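Local coordinates for protein thioesterase (Streptomyces sp. WAC02707, PDB 6VAP) that is a type II thioesterase of the borrelidin biosynthetic cluster, probably hydrolysing unwanted acyl groups from the carrier proteins of the polyketide synthase, at residues V56-P59 with G60-D63. Residues are numbered along the deposited sequence; the frame is centred on the assembly and turned at random.
Sequences VQYP and GRQD
Arg61 curls back over the type II turn that runs from Tyr58 to Arg61 and closes it with its own guanidinium. Its NH2 reaches Pro59 O at 3.0 Å, with the oxygen lying in the guanidinium plane, while NE makes a weak, bent bond to Tyr58 O. Folds at chi2 and chi3 bring the group round; one face then rests on Tyr58 CB, and the guanidinium stands almost upright to the phenol ring, with NH1 3.7 Å from Tyr58 CD2 at the ring edge. That NH1 goes on to a salt bridge with Asp177 and a bond to Gly35 O, and Tyr58 OH is held by Pro31 O. Gly60, third in the turn, has the positive phi (100°) usual there, which glycine takes readily.

Gln57, just before the turn, sends its amide across to Gln62 and Asp63, which follow it. CG, anti to the backbone N (chi1 -177°), carries the chain out, and the bend at chi2 (87°) turns the amide towards them. Both NE2 hydrogens are spent in the amide plane: one on Gln62 OE1 at 2.6 Å, almost straight, the other on Asp63 OD1 at 2.9 Å. Gln57 OE1 accepts the Ala37 N-H, Gln62 NE2 bonds to Thr38 OG1, and Asp63 OD2 pairs with Arg15.

The buried polar ends of Gln57 and Arg61 thus each find several partners, tying this loop after strand 52-56 of the alpha/beta-hydrolase fold to residues 35-38, with Tyr58 packed against what is probably the nucleophile elbow.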
loop_
_atom_site.group_PDB
_atom_site.type_symbol
_atom_site.label_atom_id
_atom_site.label_comp_id
_atom_site.label_asym_id
_atom_site.label_seq_id
_atom_site.Cartn_x
_atom_site.Cartn_y
_atom_site.Cartn_z
ATOM N N VAL A 56 7.599 -2.785 2.400
ATOM C CA VAL A 56 8.060 -3.297 1.117
ATOM C C VAL A 56 8.898 -2.235 0.421
ATOM O O VAL A 56 8.502 -1.074 0.315
ATOM C CB VAL A 56 6.865 -3.737 0.251
ATOM C CG1 VAL A 56 7.312 -4.257 -1.084
ATOM C CG2 VAL A 56 6.055 -4.815 1.019
ATOM N N GLN A 57 10.036 -2.649 -0.086
ATOM C CA GLN A 57 10.917 -1.823 -0.897
ATOM C C GLN A 57 10.801 -2.268 -2.341
ATOM O O GLN A 57 11.296 -3.333 -2.698
ATOM C CB GLN A 57 12.358 -1.959 -0.403
ATOM C CG GLN A 57 13.362 -1.087 -1.135
ATOM C CD GLN A 57 13.465 0.308 -0.533
ATOM O OE1 GLN A 57 12.482 0.991 -0.400
ATOM N NE2 GLN A 57 14.669 0.737 -0.212
ATOM N N TYR A 58 10.232 -1.433 -3.189
ATOM C CA TYR A 58 10.138 -1.777 -4.601
ATOM C C TYR A 58 11.491 -1.586 -5.294
ATOM O O TYR A 58 12.320 -0.785 -4.855
ATOM C CB TYR A 58 9.098 -0.921 -5.305
ATOM C CG TYR A 58 7.773 -0.780 -4.601
ATOM C CD1 TYR A 58 7.104 -1.885 -4.095
ATOM C CD2 TYR A 58 7.180 0.471 -4.453
ATOM C CE1 TYR A 58 5.879 -1.748 -3.475
ATOM C CE2 TYR A 58 5.969 0.611 -3.881
ATOM C CZ TYR A 58 5.307 -0.496 -3.372
ATOM O OH TYR A 58 4.074 -0.295 -2.761
ATOM N N PRO A 59 11.748 -2.328 -6.366
ATOM C CA PRO A 59 12.981 -2.110 -7.133
ATOM C C PRO A 59 13.084 -0.673 -7.617
ATOM O O PRO A 59 12.078 -0.013 -7.907
ATOM C CB PRO A 59 12.847 -3.070 -8.318
ATOM C CG PRO A 59 11.878 -4.137 -7.846
ATOM C CD PRO A 59 10.914 -3.408 -6.917
ATOM N N GLY A 60 14.327 -0.210 -7.718
ATOM C CA GLY A 60 14.627 1.047 -8.353
ATOM C C GLY A 60 14.849 2.218 -7.426
ATOM O O GLY A 60 15.084 3.327 -7.913
ATOM N N ARG A 61 14.795 2.024 -6.118
ATOM C CA ARG A 61 14.953 3.119 -5.176
ATOM C C ARG A 61 15.941 2.743 -4.083
ATOM O O ARG A 61 16.043 1.577 -3.689
ATOM C CB ARG A 61 13.608 3.505 -4.548
ATOM C CG ARG A 61 13.022 2.425 -3.644
ATOM C CD ARG A 61 11.517 2.330 -3.849
ATOM N NE ARG A 61 11.202 1.950 -5.221
ATOM C CZ ARG A 61 10.187 2.435 -5.917
ATOM N NH1 ARG A 61 9.356 3.293 -5.354
ATOM N NH2 ARG A 61 9.991 2.016 -7.165
ATOM N N GLN A 62 16.665 3.756 -3.600
ATOM C CA GLN A 62 17.604 3.591 -2.497
ATOM C C GLN A 62 18.573 2.455 -2.788
ATOM O O GLN A 62 19.325 2.521 -3.758
ATOM C CB GLN A 62 16.852 3.367 -1.186
ATOM C CG GLN A 62 15.859 4.501 -0.857
ATOM C CD GLN A 62 15.081 4.232 0.424
ATOM O OE1 GLN A 62 14.886 3.090 0.813
ATOM N NE2 GLN A 62 14.634 5.296 1.083
ATOM N N ASP A 63 18.606 1.431 -1.939
ATOM C CA ASP A 63 19.572 0.356 -2.111
ATOM C C ASP A 63 19.250 -0.486 -3.333
ATOM O O ASP A 63 20.124 -1.226 -3.791
ATOM C CB ASP A 63 19.605 -0.534 -0.868
ATOM C CG ASP A 63 18.260 -1.183 -0.593
ATOM O OD1 ASP A 63 17.319 -0.461 -0.217
ATOM O OD2 ASP A 63 18.158 -2.406 -0.757
#